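Local coordinates for protein carbohydrate binding family 6 (Clostridium thermocellum, PDB 5A8C) that probably hydrolyses terminal alpha-L-arabinofuranosyl groups from arabinose-bearing polysaccharides, as a family 43 glycoside hydrolase built as a five-bladed beta-propeller, at residues 179-185 and 207-211; 236-240 and 251-257. All coordinates share one frame; numbering follows the deposited sequence.

Contact 1: 179-185 and 207-211; sequences GNGQNNI and PRFFE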
loop_
_atom_site.group_PDB
_atom_site.type_symbol
_atom_site.label_atom_id
_atom_site.label_comp_id
_atom_site.label_asym_id
_atom_site.label_seq_id
_atom_site.Cartn_x
_atom_site.Cartn_y
_atom_site.Cartn_z
ATOM N N GLY A 179 3.661 -12.070 1.731
ATOM C CA GLY A 179 2.436 -12.450 1.116
ATOM C C GLY A 179 2.238 -13.956 1.138
ATOM O O GLY A 179 3.186 -14.713 1.264
ATOM N N ASN A 180 0.986 -14.364 1.038
ATOM C CA ASN A 180 0.562 -15.734 0.806
ATOM C C ASN A 180 0.832 -16.641 2.005
ATOM O O ASN A 180 1.436 -17.703 1.881
ATOM C CB ASN A 180 1.181 -16.332 -0.447
ATOM C CG ASN A 180 0.526 -17.603 -0.856
ATOM O OD1 ASN A 180 -0.659 -17.811 -0.644
ATOM N ND2 ASN A 180 1.291 -18.480 -1.463
ATOM N N GLY A 181 0.356 -16.260 3.176
ATOM C CA GLY A 181 0.331 -17.181 4.335
ATOM C C GLY A 181 0.419 -16.469 5.630
ATOM O O GLY A 181 1.109 -15.474 5.788
ATOM N N GLN A 182 -0.238 -17.076 6.641
ATOM C CA GLN A 182 -0.250 -16.566 7.988
ATOM C C GLN A 182 1.108 -16.166 8.506
ATOM O O GLN A 182 1.241 -15.157 9.202
ATOM C CB GLN A 182 -0.881 -17.595 8.925
ATOM C CG GLN A 182 -0.832 -17.227 10.376
ATOM C CD GLN A 182 -1.242 -18.376 11.242
ATOM O OE1 GLN A 182 -2.398 -18.747 11.287
ATOM N NE2 GLN A 182 -0.290 -18.970 11.953
ATOM N N ASN A 183 2.125 -16.987 8.256
ATOM C CA ASN A 183 3.472 -16.779 8.792
ATOM C C ASN A 183 4.445 -16.247 7.744
ATOM O O ASN A 183 5.657 -16.315 7.951
ATOM C CB ASN A 183 3.988 -18.123 9.386
ATOM C CG ASN A 183 3.053 -18.673 10.386
ATOM O OD1 ASN A 183 2.531 -17.954 11.251
ATOM N ND2 ASN A 183 2.671 -19.903 10.209
ATOM N N ASN A 184 3.915 -15.723 6.642
ATOM C CA ASN A 184 4.710 -15.184 5.557
ATOM C C ASN A 184 4.782 -13.658 5.578
ATOM O O ASN A 184 4.971 -13.038 4.532
ATOM C CB ASN A 184 4.219 -15.718 4.194
ATOM C CG ASN A 184 4.812 -17.086 3.889
ATOM O OD1 ASN A 184 5.804 -17.498 4.456
ATOM N ND2 ASN A 184 4.240 -17.791 2.941
ATOM N N ILE A 185 4.701 -13.075 6.761
ATOM C CA ILE A 185 4.997 -11.662 6.959
ATOM C C ILE A 185 6.432 -11.555 7.452
ATOM O O ILE A 185 6.912 -12.351 8.283
ATOM C CB ILE A 185 4.080 -11.042 8.037
ATOM C CG1 ILE A 185 2.612 -11.292 7.774
ATOM C CG2 ILE A 185 4.387 -9.555 8.184
ATOM C CD1 ILE A 185 1.724 -11.099 8.964
ATOM N N PRO A 207 -3.688 -13.800 11.169
ATOM C CA PRO A 207 -4.620 -14.779 10.666
ATOM C C PRO A 207 -4.944 -14.538 9.189
ATOM O O PRO A 207 -5.364 -13.443 8.789
ATOM C CB PRO A 207 -5.853 -14.572 11.552
ATOM C CG PRO A 207 -5.382 -13.937 12.765
ATOM C CD PRO A 207 -4.201 -13.132 12.395
ATOM N N ARG A 208 -4.794 -15.568 8.377
ATOM C CA ARG A 208 -5.210 -15.541 7.001
ATOM C C ARG A 208 -4.477 -14.469 6.168
ATOM O O ARG A 208 -5.008 -13.988 5.163
ATOM C CB ARG A 208 -6.749 -15.432 6.901
ATOM C CG ARG A 208 -7.421 -16.672 7.495
ATOM C CD ARG A 208 -8.898 -16.486 7.845
ATOM N NE ARG A 208 -9.084 -15.539 8.937
ATOM C CZ ARG A 208 -9.457 -14.276 8.775
ATOM N NH1 ARG A 208 -9.680 -13.751 7.568
ATOM N NH2 ARG A 208 -9.533 -13.527 9.854
ATOM N N PHE A 209 -3.284 -14.082 6.579
ATOM C CA PHE A 209 -2.565 -13.041 5.853
ATOM C C PHE A 209 -2.356 -13.419 4.393
ATOM O O PHE A 209 -1.869 -14.532 4.086
ATOM C CB PHE A 209 -1.168 -12.818 6.507
ATOM C CG PHE A 209 -0.331 -11.821 5.789
ATOM C CD1 PHE A 209 -0.613 -10.454 5.881
ATOM C CD2 PHE A 209 0.720 -12.212 4.991
ATOM C CE1 PHE A 209 0.156 -9.519 5.202
ATOM C CE2 PHE A 209 1.493 -11.290 4.335
ATOM C CZ PHE A 209 1.197 -9.942 4.408
ATOM N N PHE A 210 -2.626 -12.459 3.498
ATOM C CA PHE A 210 -2.491 -12.688 2.073
ATOM C C PHE A 210 -1.564 -11.696 1.411
ATOM O O PHE A 210 -0.670 -12.097 0.663
ATOM C CB PHE A 210 -3.897 -12.701 1.417
ATOM C CG PHE A 210 -3.965 -13.222 0.037
ATOM C CD1 PHE A 210 -3.719 -14.572 -0.249
ATOM C CD2 PHE A 210 -4.344 -12.387 -1.011
ATOM C CE1 PHE A 210 -3.869 -15.070 -1.542
ATOM C CE2 PHE A 210 -4.461 -12.866 -2.324
ATOM C CZ PHE A 210 -4.253 -14.200 -2.559
ATOM N N GLU A 211 -1.818 -10.399 1.596
ATOM C CA GLU A 211 -0.913 -9.407 0.990
ATOM C C GLU A 211 -1.199 -8.042 1.673
ATOM O O GLU A 211 -1.938 -7.998 2.653
ATOM C CB GLU A 211 -1.035 -9.394 -0.553
ATOM C CG GLU A 211 -2.413 -9.038 -0.962
ATOM C CD GLU A 211 -2.813 -9.421 -2.454
ATOM O OE1 GLU A 211 -1.972 -9.707 -3.359
ATOM O OE2 GLU A 211 -4.031 -9.206 -2.683
HETATM O O HOH W 1 -4.342 -18.196 9.393
#
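In the GH43 propeller, the hairpin loop 179-185, between strands 173-178 and 185-190, closes over Phe209 at the start of the next blade. CG1 of Ile185 stands 3.5 Å from the centroid of the Phe209 ring, almost on its normal, a CH-pi contact over one face. Gly181 O lies in the plane of the same ring, 3.4 Å from CD2, so the loop holds the ring from a face and from its edge. With CG anti to the backbone N (chi1 177°), Phe209 directs its ring at the loop, under Ile185 and edge-on to Gly179 and Gly181. The opposite face lies over the backbone N of Glu211.

Two backbone bonds run alongside: Asn180 N gives its hydrogen to Phe210 O at 2.8 Å, and Gly181 N reaches Phe209 O at 3.0 Å, the second noticeably bent (132° at the hydrogen). Behind them the loop braces itself. Asn184 ND2 bonds Asn180 O from above the carbonyl plane, and Asn184 N closes the turn on Gly181 O. At the outer end one water accepts from Arg208 N and donates to Gln182 OE1. Phe210 starts away from the loop, but its ring ends near Asn180 and packs edge-to-face on Trp159 and Phe230. The type I turn Gly181-Asn184 belongs to a hairpin loop within one blade, and the loop packs on the strand leading into the next, as blades meet in a beta-propeller.

Contact 2: 236-240 and 251-257; sequences KIEYM and YKGVILP
Tyr239 and Ile255 interlock on one face of the hairpin formed by strands 237-242 and 250-256: CG1 of the isoleucine butts against CD1 of the ring at 3.5 Å, the two side chains crossing at about a right angle. Tyr239 has CG between its backbone N and carbonyl carbon (chi1 78°), which lays the ring across the neighbouring strand beside Gly253. There CB of Lys252 sits over one face of the ring, offset toward the rim, a CH-pi contact 3.4 Å from CZ, and a water links Tyr239 OH to Lys252 O. That hydroxyl also bonds Ile314 N. Further along, Ile237 and Leu256 point the same way and lie side by side, their CB atoms 3.8 Å apart.

On the other face Tyr251 reaches over the strand to Glu238, with ring and carboxylate planes 67° apart; its OH donates to OE1 at 2.6 Å, on the anti side. CG2 of Val254 fits against CG and CD of the same glutamate.

Two classic beta bulges break the register of the hairpin: Lys252 and Gly253 opposite Tyr239, Ile255 and Leu256 opposite Ile237, whose O accepts from Ile255 N at 2.8 Å and from Leu256 N at 3.2 Å. Glu238 OE1 also takes a salt bridge from Arg208, and OE2 bonds Ser228 OG. Such a web of donors would be expected to favour ionisation and fix the rotation of a buried carboxylate.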
loop_
_atom_site.group_PDB
_atom_site.type_symbol
_atom_site.label_atom_id
_atom_site.label_comp_id
_atom_site.label_asym_id
_atom_site.label_seq_id
_atom_site.Cartn_x
_atom_site.Cartn_y
_atom_site.Cartn_z
ATOM N N LYS A 236 -10.706 -9.407 2.727
ATOM C CA LYS A 236 -11.080 -8.225 3.505
ATOM C C LYS A 236 -9.832 -7.552 4.018
ATOM O O LYS A 236 -8.789 -8.227 4.194
ATOM C CB LYS A 236 -12.048 -8.562 4.612
ATOM C CG LYS A 236 -13.374 -9.127 4.141
ATOM C CD LYS A 236 -14.393 -9.364 5.206
ATOM C CE LYS A 236 -15.705 -9.911 4.662
ATOM N NZ LYS A 236 -16.711 -10.159 5.727
ATOM N N ILE A 237 -9.916 -6.294 4.370
ATOM C CA ILE A 237 -8.844 -5.604 5.079
ATOM C C ILE A 237 -9.091 -5.830 6.568
ATOM O O ILE A 237 -10.133 -5.416 7.096
ATOM C CB ILE A 237 -8.772 -4.115 4.748
ATOM C CG1 ILE A 237 -8.713 -3.848 3.259
ATOM C CG2 ILE A 237 -7.594 -3.490 5.499
ATOM C CD1 ILE A 237 -7.600 -4.571 2.489
ATOM N N GLU A 238 -8.159 -6.528 7.196
ATOM C CA GLU A 238 -8.269 -6.924 8.597
ATOM C C GLU A 238 -7.074 -6.395 9.347
ATOM O O GLU A 238 -6.164 -5.806 8.765
ATOM C CB GLU A 238 -8.443 -8.430 8.711
ATOM C CG GLU A 238 -9.532 -8.925 7.744
ATOM C CD GLU A 238 -10.036 -10.336 7.946
ATOM O OE1 GLU A 238 -10.106 -10.800 9.109
ATOM O OE2 GLU A 238 -10.414 -10.973 6.967
ATOM N N TYR A 239 -7.083 -6.521 10.694
ATOM C CA TYR A 239 -6.006 -5.906 11.446
ATOM C C TYR A 239 -5.823 -6.527 12.817
ATOM O O TYR A 239 -6.692 -7.201 13.372
ATOM C CB TYR A 239 -6.191 -4.376 11.574
ATOM C CG TYR A 239 -7.199 -3.928 12.615
ATOM C CD1 TYR A 239 -8.561 -4.235 12.472
ATOM C CD2 TYR A 239 -6.823 -3.222 13.729
ATOM C CE1 TYR A 239 -9.475 -3.851 13.419
ATOM C CE2 TYR A 239 -7.737 -2.824 14.697
ATOM C CZ TYR A 239 -9.074 -3.117 14.506
ATOM O OH TYR A 239 -9.955 -2.754 15.504
ATOM N N MET A 240 -4.634 -6.206 13.336
ATOM C CA MET A 240 -4.186 -6.557 14.676
ATOM C C MET A 240 -3.652 -5.327 15.374
ATOM O O MET A 240 -3.208 -4.383 14.704
ATOM C CB MET A 240 -3.076 -7.598 14.637
ATOM C CG MET A 240 -3.313 -8.805 13.763
ATOM S SD MET A 240 -2.044 -10.077 13.917
ATOM C CE MET A 240 -0.624 -9.306 13.347
ATOM N N TYR A 251 -5.320 -10.122 17.012
ATOM C CA TYR A 251 -6.338 -9.840 15.959
ATOM C C TYR A 251 -7.500 -9.105 16.559
ATOM O O TYR A 251 -8.017 -9.452 17.638
ATOM C CB TYR A 251 -6.797 -11.191 15.384
ATOM C CG TYR A 251 -7.862 -11.034 14.346
ATOM C CD1 TYR A 251 -7.550 -10.743 13.044
ATOM C CD2 TYR A 251 -9.212 -11.138 14.700
ATOM C CE1 TYR A 251 -8.547 -10.572 12.096
ATOM C CE2 TYR A 251 -10.231 -10.980 13.771
ATOM C CZ TYR A 251 -9.895 -10.686 12.475
ATOM O OH TYR A 251 -10.905 -10.493 11.560
ATOM N N LYS A 252 -7.999 -8.093 15.817
ATOM C CA LYS A 252 -9.083 -7.240 16.262
ATOM C C LYS A 252 -10.294 -7.168 15.334
ATOM O O LYS A 252 -11.342 -6.730 15.802
ATOM C CB LYS A 252 -8.591 -5.848 16.536
ATOM C CG LYS A 252 -7.538 -5.746 17.612
ATOM C CD LYS A 252 -8.011 -6.160 18.983
ATOM C CE LYS A 252 -6.904 -6.027 20.011
ATOM N NZ LYS A 252 -7.299 -6.541 21.339
ATOM N N GLY A 253 -10.190 -7.613 14.098
ATOM C CA GLY A 253 -11.351 -7.625 13.203
ATOM C C GLY A 253 -11.095 -7.053 11.860
ATOM O O GLY A 253 -9.976 -6.994 11.345
ATOM N N VAL A 254 -12.187 -6.591 11.239
ATOM C CA VAL A 254 -12.248 -6.097 9.867
ATOM C C VAL A 254 -12.325 -4.581 9.841
ATOM O O VAL A 254 -13.179 -3.977 10.475
ATOM C CB VAL A 254 -13.488 -6.705 9.145
ATOM C CG1 VAL A 254 -13.676 -6.071 7.784
ATOM C CG2 VAL A 254 -13.339 -8.223 9.024
ATOM N N ILE A 255 -11.430 -3.979 9.076
ATOM C CA ILE A 255 -11.484 -2.556 8.746
ATOM C C ILE A 255 -12.347 -2.279 7.535
ATOM O O ILE A 255 -13.159 -1.351 7.531
ATOM C CB ILE A 255 -10.080 -1.987 8.519
ATOM C CG1 ILE A 255 -9.247 -2.109 9.797
ATOM C CG2 ILE A 255 -10.182 -0.536 8.029
ATOM C CD1 ILE A 255 -7.821 -1.645 9.662
ATOM N N LEU A 256 -12.184 -3.053 6.472
ATOM C CA LEU A 256 -12.853 -2.790 5.190
ATOM C C LEU A 256 -13.301 -4.109 4.593
ATOM O O LEU A 256 -12.463 -4.990 4.398
ATOM C CB LEU A 256 -11.942 -2.063 4.236
ATOM C CG LEU A 256 -12.610 -1.543 2.961
ATOM C CD1 LEU A 256 -13.476 -0.313 3.221
ATOM C CD2 LEU A 256 -11.544 -1.237 1.915
ATOM N N PRO A 257 -14.587 -4.318 4.385
ATOM C CA PRO A 257 -15.048 -5.511 3.678
ATOM C C PRO A 257 -14.751 -5.393 2.179
ATOM O O PRO A 257 -14.035 -4.493 1.766
ATOM C CB PRO A 257 -16.556 -5.498 3.977
ATOM C CG PRO A 257 -16.881 -4.064 3.939
ATOM C CD PRO A 257 -15.711 -3.345 4.541
HETATM O O HOH W 2 -12.204 -4.141 15.670
#

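Contact 1 closes before contact 2 opens along the chain, and their centres lie 13 Å apart. The segment 207-211 leads into the four-stranded antiparallel sheet whose last two strands, 237-242 and 250-256, form contact 2; the loop 179-185 belongs to the preceding sheet. Contact 1 therefore spans two blades, whereas contact 2 lies within one. They meet directly at the Arg208-Glu238 salt bridge, 2.9 Å from NH2 to OE1, and where Pro207 packs on Tyr251 and Met240. The entry to the blade is thus pinned to its outermost hairpin. The side chains of Phe209 and Ile237 each lie about 9 Å from the bound calcium ion.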